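Local coordinates for protein glucuronoarabinoxylan endo-1,4-beta-xylanase (Clostridium papyrosolvens, PDB 4FMV) that hydrolyses internal beta-1,4 linkages in xylan, as a family GH30 subfamily 8 endoxylanase of altered substrate specificity whose catalytic (beta/alpha)8 barrel lies in this piece, at residues E227-F235 and G257-W265; S36-S44 and A284-R295. All coordinates share one frame; numbering follows the deposited sequence.

Contact 1 (E227-F235 and G257-W265)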
loop_
_atom_site.group_PDB
_atom_site.type_symbol
_atom_site.label_atom_id
_atom_site.label_comp_id
_atom_site.label_asym_id
_atom_site.label_seq_id
_atom_site.Cartn_x
_atom_site.Cartn_y
_atom_site.Cartn_z
ATOM N N GLU A 227 12.516 -0.354 1.271
ATOM C CA GLU A 227 11.183 -0.179 1.809
ATOM C C GLU A 227 10.379 -1.459 1.604
ATOM O O GLU A 227 10.685 -2.266 0.734
ATOM C CB GLU A 227 10.482 1.004 1.141
ATOM C CG GLU A 227 11.089 2.360 1.469
ATOM C CD GLU A 227 10.034 3.406 1.791
ATOM O OE1 GLU A 227 9.192 3.683 0.916
ATOM O OE2 GLU A 227 10.050 3.938 2.922
ATOM N N LEU A 228 9.354 -1.627 2.426
ATOM C CA LEU A 228 8.478 -2.784 2.399
ATOM C C LEU A 228 7.028 -2.288 2.349
ATOM O O LEU A 228 6.568 -1.624 3.288
ATOM C CB LEU A 228 8.718 -3.609 3.673
ATOM C CG LEU A 228 7.828 -4.834 3.942
ATOM C CD1 LEU A 228 7.973 -5.895 2.850
ATOM C CD2 LEU A 228 8.119 -5.466 5.322
ATOM N N TRP A 229 6.309 -2.593 1.264
ATOM C CA TRP A 229 4.948 -2.099 1.103
ATOM C C TRP A 229 4.003 -3.262 0.863
ATOM O O TRP A 229 4.330 -4.180 0.118
ATOM C CB TRP A 229 4.805 -1.205 -0.127
ATOM C CG TRP A 229 5.663 -0.002 -0.229
ATOM C CD1 TRP A 229 6.622 0.434 0.646
ATOM C CD2 TRP A 229 5.644 0.928 -1.309
ATOM N NE1 TRP A 229 7.206 1.591 0.158
ATOM C CE2 TRP A 229 6.611 1.914 -1.037
ATOM C CE3 TRP A 229 4.888 1.026 -2.491
ATOM C CZ2 TRP A 229 6.856 2.981 -1.910
ATOM C CZ3 TRP A 229 5.134 2.079 -3.351
ATOM C CH2 TRP A 229 6.097 3.046 -3.054
ATOM N N MET A 230 2.808 -3.179 1.433
ATOM C CA MET A 230 1.755 -4.101 1.052
ATOM C C MET A 230 1.047 -3.377 -0.099
ATOM O O MET A 230 0.413 -2.338 0.102
ATOM C CB MET A 230 0.797 -4.245 2.224
ATOM C CG MET A 230 -0.081 -5.467 2.190
ATOM S SD MET A 230 -1.167 -5.556 0.770
ATOM C CE MET A 230 -2.202 -4.087 0.993
ATOM N N THR A 231 1.218 -3.896 -1.312
ATOM C CA THR A 231 0.777 -3.192 -2.523
ATOM C C THR A 231 -0.595 -3.523 -3.118
ATOM O O THR A 231 -1.021 -2.869 -4.072
ATOM C CB THR A 231 1.837 -3.366 -3.636
ATOM O OG1 THR A 231 1.980 -4.760 -3.947
ATOM C CG2 THR A 231 3.166 -2.817 -3.182
ATOM N N GLU A 232 -1.233 -4.597 -2.676
ATOM C CA GLU A 232 -2.622 -4.848 -3.077
ATOM C C GLU A 232 -3.403 -5.651 -2.052
ATOM O O GLU A 232 -2.960 -6.735 -1.644
ATOM C CB GLU A 232 -2.642 -5.583 -4.413
ATOM C CG GLU A 232 -4.016 -5.581 -5.119
ATOM C CD GLU A 232 -4.099 -6.665 -6.154
ATOM O OE1 GLU A 232 -3.243 -6.685 -7.054
ATOM O OE2 GLU A 232 -4.991 -7.518 -6.054
ATOM N N LYS A 233 -4.585 -5.170 -1.681
ATOM C CA LYS A 233 -5.552 -5.980 -0.947
ATOM C C LYS A 233 -6.927 -5.362 -1.197
ATOM O O LYS A 233 -7.059 -4.134 -1.288
ATOM C CB LYS A 233 -5.195 -6.014 0.553
ATOM C CG LYS A 233 -6.124 -6.889 1.435
ATOM C CD LYS A 233 -6.183 -8.346 0.947
ATOM C CE LYS A 233 -7.029 -9.236 1.893
ATOM N NZ LYS A 233 -6.356 -9.501 3.206
ATOM N N TYR A 234 -7.967 -6.175 -1.257
ATOM C CA TYR A 234 -9.312 -5.614 -1.192
ATOM C C TYR A 234 -10.125 -6.369 -0.155
ATOM O O TYR A 234 -9.725 -7.460 0.307
ATOM C CB TYR A 234 -10.005 -5.640 -2.568
ATOM C CG TYR A 234 -10.386 -7.034 -2.997
ATOM C CD1 TYR A 234 -11.615 -7.580 -2.619
ATOM C CD2 TYR A 234 -9.516 -7.822 -3.741
ATOM C CE1 TYR A 234 -11.980 -8.875 -2.977
ATOM C CE2 TYR A 234 -9.890 -9.118 -4.127
ATOM C CZ TYR A 234 -11.115 -9.629 -3.735
ATOM O OH TYR A 234 -11.493 -10.910 -4.094
ATOM N N PHE A 235 -11.243 -5.765 0.240
ATOM C CA PHE A 235 -12.232 -6.426 1.073
ATOM C C PHE A 235 -13.565 -6.307 0.351
ATOM O O PHE A 235 -13.834 -5.313 -0.343
ATOM C CB PHE A 235 -12.272 -5.817 2.482
ATOM C CG PHE A 235 -11.010 -6.065 3.268
ATOM C CD1 PHE A 235 -9.912 -5.231 3.117
ATOM C CD2 PHE A 235 -10.911 -7.158 4.129
ATOM C CE1 PHE A 235 -8.730 -5.475 3.810
ATOM C CE2 PHE A 235 -9.747 -7.398 4.841
ATOM C CZ PHE A 235 -8.645 -6.550 4.677
ATOM N N GLY A 257 3.833 -5.982 10.826
ATOM C CA GLY A 257 4.573 -5.970 9.577
ATOM C C GLY A 257 5.659 -4.909 9.494
ATOM O O GLY A 257 6.615 -5.051 8.720
ATOM N N ASN A 258 5.533 -3.854 10.297
ATOM C CA ASN A 258 6.446 -2.700 10.213
ATOM C C ASN A 258 6.539 -2.135 8.794
ATOM O O ASN A 258 7.556 -1.580 8.374
ATOM C CB ASN A 258 7.838 -3.017 10.769
ATOM C CG ASN A 258 7.843 -3.132 12.281
ATOM O OD1 ASN A 258 7.939 -2.133 12.995
ATOM N ND2 ASN A 258 7.724 -4.353 12.778
ATOM N N MET A 259 5.445 -2.238 8.067
ATOM C CA MET A 259 5.469 -1.847 6.668
ATOM C C MET A 259 5.443 -0.348 6.496
ATOM O O MET A 259 4.929 0.379 7.359
ATOM C CB MET A 259 4.334 -2.533 5.922
ATOM C CG MET A 259 4.528 -4.049 6.016
ATOM S SD MET A 259 3.566 -4.936 4.828
ATOM C CE MET A 259 4.340 -6.557 4.982
ATOM N N ASN A 260 6.045 0.115 5.398
ATOM C CA ASN A 260 6.105 1.541 5.109
ATOM C C ASN A 260 4.836 2.065 4.444
ATOM O O ASN A 260 4.561 3.258 4.473
ATOM C CB ASN A 260 7.344 1.849 4.255
ATOM C CG ASN A 260 8.632 1.339 4.892
ATOM O OD1 ASN A 260 9.155 0.308 4.499
ATOM N ND2 ASN A 260 9.131 2.052 5.896
ATOM N N ALA A 261 4.059 1.170 3.831
ATOM C CA ALA A 261 2.871 1.586 3.092
ATOM C C ALA A 261 1.826 0.467 3.030
ATOM O O ALA A 261 2.176 -0.710 3.087
ATOM C CB ALA A 261 3.262 1.997 1.676
ATOM N N TYR A 262 0.554 0.839 2.903
ATOM C CA TYR A 262 -0.519 -0.133 2.683
ATOM C C TYR A 262 -1.372 0.411 1.539
ATOM O O TYR A 262 -1.973 1.488 1.654
ATOM C CB TYR A 262 -1.350 -0.341 3.958
ATOM C CG TYR A 262 -2.453 -1.405 3.848
ATOM C CD1 TYR A 262 -3.638 -1.145 3.162
ATOM C CD2 TYR A 262 -2.311 -2.645 4.457
ATOM C CE1 TYR A 262 -4.650 -2.083 3.087
ATOM C CE2 TYR A 262 -3.320 -3.613 4.369
ATOM C CZ TYR A 262 -4.481 -3.320 3.671
ATOM O OH TYR A 262 -5.487 -4.266 3.588
ATOM N N ILE A 263 -1.418 -0.317 0.425
ATOM C CA ILE A 263 -2.112 0.170 -0.765
ATOM C C ILE A 263 -3.256 -0.762 -1.136
ATOM O O ILE A 263 -3.048 -1.941 -1.395
ATOM C CB ILE A 263 -1.153 0.311 -1.980
ATOM C CG1 ILE A 263 -0.051 1.337 -1.701
ATOM C CG2 ILE A 263 -1.922 0.689 -3.255
ATOM C CD1 ILE A 263 1.331 0.721 -1.441
ATOM N N TYR A 264 -4.467 -0.214 -1.149
ATOM C CA TYR A 264 -5.671 -0.942 -1.516
ATOM C C TYR A 264 -5.642 -1.320 -3.009
ATOM O O TYR A 264 -4.891 -0.769 -3.803
ATOM C CB TYR A 264 -6.931 -0.093 -1.178
ATOM C CG TYR A 264 -8.240 -0.866 -1.110
ATOM C CD1 TYR A 264 -8.668 -1.444 0.081
ATOM C CD2 TYR A 264 -9.061 -1.003 -2.239
ATOM C CE1 TYR A 264 -9.866 -2.147 0.150
ATOM C CE2 TYR A 264 -10.264 -1.724 -2.183
ATOM C CZ TYR A 264 -10.656 -2.285 -0.982
ATOM O OH TYR A 264 -11.822 -3.012 -0.908
ATOM N N TRP A 265 -6.488 -2.265 -3.370
ATOM C CA TRP A 265 -6.725 -2.652 -4.752
ATOM C C TRP A 265 -7.559 -1.548 -5.464
ATOM O O TRP A 265 -7.487 -0.369 -5.086
ATOM C CB TRP A 265 -7.351 -4.055 -4.799
ATOM C CG TRP A 265 -7.648 -4.634 -6.152
ATOM C CD1 TRP A 265 -8.716 -5.430 -6.470
ATOM C CD2 TRP A 265 -6.885 -4.489 -7.367
ATOM N NE1 TRP A 265 -8.670 -5.777 -7.802
ATOM C CE2 TRP A 265 -7.560 -5.212 -8.374
ATOM C CE3 TRP A 265 -5.710 -3.814 -7.702
ATOM C CZ2 TRP A 265 -7.096 -5.277 -9.690
ATOM C CZ3 TRP A 265 -5.247 -3.883 -9.015
ATOM C CH2 TRP A 265 -5.942 -4.608 -9.990
HETATM O O HOH W 1 -3.293 -2.356 -5.444
#

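Contact 2 (S36-S44 and A284-R295)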
loop_
_atom_site.group_PDB
_atom_site.type_symbol
_atom_site.label_atom_id
_atom_site.label_comp_id
_atom_site.label_asym_id
_atom_site.label_seq_id
_atom_site.Cartn_x
_atom_site.Cartn_y
_atom_site.Cartn_z
ATOM N N SER A 36 -11.987 13.294 -4.187
ATOM C CA SER A 36 -12.514 12.705 -2.958
ATOM C C SER A 36 -11.445 11.862 -2.265
ATOM O O SER A 36 -11.239 11.975 -1.055
ATOM C CB SER A 36 -13.753 11.848 -3.244
ATOM O OG SER A 36 -14.853 12.638 -3.684
ATOM N N LEU A 37 -10.785 11.000 -3.037
ATOM C CA LEU A 37 -9.818 10.060 -2.472
ATOM C C LEU A 37 -8.464 10.694 -2.173
ATOM O O LEU A 37 -7.882 10.474 -1.097
ATOM C CB LEU A 37 -9.630 8.871 -3.423
ATOM C CG LEU A 37 -10.883 7.999 -3.580
ATOM C CD1 LEU A 37 -10.550 6.763 -4.347
ATOM C CD2 LEU A 37 -11.447 7.624 -2.193
ATOM N N TYR A 38 -7.932 11.417 -3.157
ATOM C CA TYR A 38 -6.624 12.036 -3.015
ATOM C C TYR A 38 -6.608 13.384 -2.308
ATOM O O TYR A 38 -5.618 13.700 -1.646
ATOM C CB TYR A 38 -5.818 11.976 -4.331
ATOM C CG TYR A 38 -5.423 10.531 -4.563
ATOM C CD1 TYR A 38 -6.367 9.593 -5.006
ATOM C CD2 TYR A 38 -4.154 10.074 -4.228
ATOM C CE1 TYR A 38 -6.038 8.251 -5.168
ATOM C CE2 TYR A 38 -3.816 8.725 -4.383
ATOM C CZ TYR A 38 -4.760 7.827 -4.850
ATOM O OH TYR A 38 -4.425 6.495 -4.992
ATOM N N GLY A 39 -7.617 14.229 -2.547
ATOM C CA GLY A 39 -7.822 15.402 -1.699
ATOM C C GLY A 39 -8.470 15.283 -0.326
ATOM O O GLY A 39 -7.788 15.427 0.693
ATOM N N ASP A 40 -9.735 14.848 -0.295
ATOM C CA ASP A 40 -10.537 14.817 0.932
ATOM C C ASP A 40 -9.961 13.800 1.902
ATOM O O ASP A 40 -9.769 14.122 3.060
ATOM C CB ASP A 40 -12.018 14.436 0.671
ATOM C CG ASP A 40 -12.802 15.532 -0.069
ATOM O OD1 ASP A 40 -12.311 16.670 -0.154
ATOM O OD2 ASP A 40 -13.910 15.250 -0.566
ATOM N N LEU A 41 -9.728 12.574 1.430
ATOM C CA LEU A 41 -9.169 11.523 2.284
ATOM C C LEU A 41 -7.641 11.465 2.297
ATOM O O LEU A 41 -7.054 10.611 2.970
ATOM C CB LEU A 41 -9.723 10.150 1.913
ATOM C CG LEU A 41 -11.247 10.056 1.878
ATOM C CD1 LEU A 41 -11.718 8.628 1.624
ATOM C CD2 LEU A 41 -11.878 10.613 3.140
ATOM N N GLY A 42 -7.003 12.341 1.529
ATOM C CA GLY A 42 -5.556 12.491 1.581
ATOM C C GLY A 42 -4.714 11.282 1.176
ATOM O O GLY A 42 -3.580 11.145 1.652
ATOM N N TYR A 43 -5.229 10.414 0.303
ATOM C CA TYR A 43 -4.416 9.281 -0.168
ATOM C C TYR A 43 -3.112 9.804 -0.780
ATOM O O TYR A 43 -3.108 10.755 -1.582
ATOM C CB TYR A 43 -5.126 8.431 -1.207
ATOM C CG TYR A 43 -6.282 7.616 -0.715
ATOM C CD1 TYR A 43 -6.815 7.808 0.548
ATOM C CD2 TYR A 43 -6.832 6.625 -1.520
ATOM C CE1 TYR A 43 -7.914 7.054 0.980
ATOM C CE2 TYR A 43 -7.917 5.890 -1.100
ATOM C CZ TYR A 43 -8.447 6.094 0.147
ATOM O OH TYR A 43 -9.540 5.335 0.549
ATOM N N SER A 44 -2.003 9.248 -0.301
ATOM C CA SER A 44 -0.661 9.648 -0.720
ATOM C C SER A 44 0.074 8.731 -1.731
ATOM O O SER A 44 1.236 8.964 -2.037
ATOM C CB SER A 44 0.176 9.892 0.531
ATOM O OG SER A 44 0.069 8.746 1.353
ATOM N N ALA A 284 -13.295 3.133 1.952
ATOM C CA ALA A 284 -12.392 4.238 1.602
ATOM C C ALA A 284 -12.054 5.073 2.831
ATOM O O ALA A 284 -10.920 5.516 2.996
ATOM C CB ALA A 284 -13.016 5.134 0.506
ATOM N N TYR A 285 -13.050 5.291 3.682
ATOM C CA TYR A 285 -12.879 6.058 4.914
ATOM C C TYR A 285 -12.054 5.284 5.956
ATOM O O TYR A 285 -11.249 5.880 6.676
ATOM C CB TYR A 285 -14.230 6.451 5.486
ATOM C CG TYR A 285 -15.032 7.366 4.574
ATOM C CD1 TYR A 285 -14.848 8.743 4.607
ATOM C CD2 TYR A 285 -15.956 6.852 3.675
ATOM C CE1 TYR A 285 -15.580 9.591 3.781
ATOM C CE2 TYR A 285 -16.705 7.701 2.832
ATOM C CZ TYR A 285 -16.501 9.063 2.890
ATOM O OH TYR A 285 -17.221 9.916 2.084
ATOM N N VAL A 286 -12.226 3.963 6.017
ATOM C CA VAL A 286 -11.351 3.145 6.861
ATOM C C VAL A 286 -9.885 3.431 6.502
ATOM O O VAL A 286 -9.064 3.708 7.377
ATOM C CB VAL A 286 -11.606 1.638 6.691
ATOM C CG1 VAL A 286 -10.478 0.816 7.420
ATOM C CG2 VAL A 286 -13.001 1.258 7.200
ATOM N N LEU A 287 -9.553 3.367 5.215
ATOM C CA LEU A 287 -8.179 3.647 4.800
ATOM C C LEU A 287 -7.808 5.099 5.081
ATOM O O LEU A 287 -6.661 5.399 5.441
ATOM C CB LEU A 287 -7.949 3.282 3.330
ATOM C CG LEU A 287 -6.532 3.434 2.774
ATOM C CD1 LEU A 287 -5.579 2.488 3.500
ATOM C CD2 LEU A 287 -6.511 3.137 1.272
ATOM N N GLY A 288 -8.776 6.003 4.928
ATOM C CA GLY A 288 -8.550 7.415 5.206
ATOM C C GLY A 288 -8.201 7.756 6.653
ATOM O O GLY A 288 -7.531 8.764 6.914
ATOM N N GLN A 289 -8.682 6.947 7.601
ATOM C CA GLN A 289 -8.336 7.110 9.014
ATOM C C GLN A 289 -6.827 7.063 9.197
ATOM O O GLN A 289 -6.279 7.623 10.167
ATOM C CB GLN A 289 -8.960 5.984 9.845
ATOM C CG GLN A 289 -10.486 5.959 9.858
ATOM C CD GLN A 289 -11.111 7.008 10.748
ATOM O OE1 GLN A 289 -12.297 7.308 10.620
ATOM N NE2 GLN A 289 -10.327 7.564 11.668
ATOM N N PHE A 290 -6.167 6.362 8.271
ATOM C CA PHE A 290 -4.704 6.318 8.181
ATOM C C PHE A 290 -4.177 7.413 7.266
ATOM O O PHE A 290 -3.372 8.251 7.706
ATOM C CB PHE A 290 -4.205 4.945 7.717
ATOM C CG PHE A 290 -4.460 3.832 8.721
ATOM C CD1 PHE A 290 -5.642 3.107 8.692
ATOM C CD2 PHE A 290 -3.516 3.529 9.696
ATOM C CE1 PHE A 290 -5.881 2.096 9.626
ATOM C CE2 PHE A 290 -3.737 2.512 10.624
ATOM C CZ PHE A 290 -4.924 1.793 10.591
ATOM N N ALA A 291 -4.584 7.362 5.990
ATOM C CA ALA A 291 -4.003 8.183 4.912
ATOM C C ALA A 291 -4.057 9.660 5.160
ATOM O O ALA A 291 -3.099 10.370 4.888
ATOM C CB ALA A 291 -4.715 7.905 3.603
ATOM N N LYS A 292 -5.208 10.133 5.624
ATOM C CA LYS A 292 -5.421 11.567 5.758
ATOM C C LYS A 292 -4.473 12.136 6.791
ATOM O O LYS A 292 -3.887 13.195 6.573
ATOM C CB LYS A 292 -6.866 11.868 6.177
ATOM C CG LYS A 292 -7.226 13.374 6.216
ATOM C CD LYS A 292 -7.032 14.069 4.880
ATOM C CE LYS A 292 -7.521 15.539 4.908
ATOM N NZ LYS A 292 -7.481 16.113 3.512
ATOM N N PHE A 293 -4.392 11.468 7.946
ATOM C CA PHE A 293 -3.612 12.002 9.056
ATOM C C PHE A 293 -2.160 11.550 9.215
ATOM O O PHE A 293 -1.371 12.270 9.833
ATOM C CB PHE A 293 -4.406 11.820 10.363
ATOM C CG PHE A 293 -5.860 12.151 10.203
ATOM C CD1 PHE A 293 -6.258 13.466 10.002
ATOM C CD2 PHE A 293 -6.818 11.151 10.181
ATOM C CE1 PHE A 293 -7.579 13.782 9.808
ATOM C CE2 PHE A 293 -8.151 11.465 9.987
ATOM C CZ PHE A 293 -8.527 12.788 9.804
ATOM N N ILE A 294 -1.756 10.454 8.570
ATOM C CA ILE A 294 -0.368 10.045 8.731
ATOM C C ILE A 294 0.278 10.304 7.388
ATOM O O ILE A 294 0.237 9.461 6.483
ATOM C CB ILE A 294 -0.298 8.521 9.020
ATOM C CG1 ILE A 294 -1.211 8.150 10.183
ATOM C CG2 ILE A 294 1.146 8.058 9.280
ATOM C CD1 ILE A 294 -1.402 6.625 10.355
ATOM N N ARG A 295 1.024 11.399 7.332
ATOM C CA ARG A 295 1.517 11.933 6.068
ATOM C C ARG A 295 2.842 11.272 5.716
ATOM O O ARG A 295 3.565 10.815 6.595
ATOM C CB ARG A 295 1.707 13.454 6.179
ATOM C CG ARG A 295 0.436 14.227 6.545
ATOM C CD ARG A 295 -0.713 13.809 5.637
ATOM N NE ARG A 295 -0.390 13.939 4.217
ATOM C CZ ARG A 295 -1.155 13.460 3.240
ATOM N NH1 ARG A 295 -2.277 12.823 3.545
ATOM N NH2 ARG A 295 -0.800 13.613 1.961
HETATM O O HOH W 2 -1.970 13.351 -0.667
HETATM O O HOH W 3 -0.708 9.562 3.937
#

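Contact 1 (E227-F235 and G257-W265)
M230 and Y262 pair in register, side chains on one face, on adjacent parallel strands of a (beta/alpha)8 barrel. The amide of M230 donates to A261 O (3.0 Å) and its carbonyl accepts from I263 N (2.7 Å), so one residue bridges two on the neighbouring strand. Nearer the strand start, N260 adds its side chain to the ladder: OD1 takes the L228 N-H at 2.8 Å, almost straight and in the carbonyl plane, while N260 N returns a bond to L228 O. On the helix-facing side M230 has CG anti to the backbone N (chi1 -161°) and two further bends, which curl CE over the middle of the Y262 ring, 3.5 Å from its centroid, a CH-pi contact; SD, 5.0 Å from it, adds a Met-aromatic one. Opposite, A261 CB lies over the five-membered ring of W229, whose NE1 is bonded to E227 OE1 (3.0 Å) in the ring plane. Further on, W265 N reaches K233 O (2.9 Å), and the carboxylate of E232, also held by R47 and Y207, stacks on the indole of W265 with planes 24° apart. With helix 240-255 linking the strands, this is the beta-alpha-beta crossover from which TIM barrels are built.

Contact 2 (S36-S44 and A284-R295)
As helix 31-40 gives way to a loop, its backbone comes so near helix 282-291 and the residues following it that the CA atoms of G42 and K292 are 4.3 Å apart. These are helices of the outer layer of the (beta/alpha)8 barrel, and the positive phi of G42 turns the chain at this point of close approach. Between them L41 straddles the helix surface, CD1 against A284 and CD2 against CD1 of the Y285 ring (3.8 Å), the two side chains crossing at about a right angle. Y43 starts off away from the helix, but its ring swings back: OH donates to A284 O at 2.8 Å, in the carbonyl plane and on a lone pair, although that oxygen already accepts the helical bond from G288 N. L287 CD2 lies over the ring face of Y43, 4.1 Å from the centroid, and A291 CB approaches Y43 CD1 obliquely. K292, bent at chi2 (59°) and otherwise extended, carries NZ to G39 O (2.9 Å) and, from above the carbonyl plane, to D40 O (3.1 Å); a positive charge at this helix C-terminus should be electrostatically favourable. R295 NH1 uses a lone pair of G42 O. S44 OG, which also pairs with F19 N, donates to a water that in turn donates to A291 O (2.7 Å) and I294 O.

The pair illustrates how one barrel is held differently at different depths. The centre of contact 1, between strands, lies about 3 Å from that of the chain, and the centre of contact 2, between outer-layer helices, about 12 Å from it; both are largely buried, although contact 2 reaches the surface at D40. Backbone ladders and aromatic packing dominate the inner contact, whereas the outer one combines apolar packing with side chains that donate to main-chain carbonyls, a lysine, an arginine and waters being among its polar partners. Strand 261-266 leads to helix 282-291, and the two contacts touch through L287, whose methyls pack against Y262 CD1 and Y264 CB. Contact 1 is nested within the loop closed by contact 2.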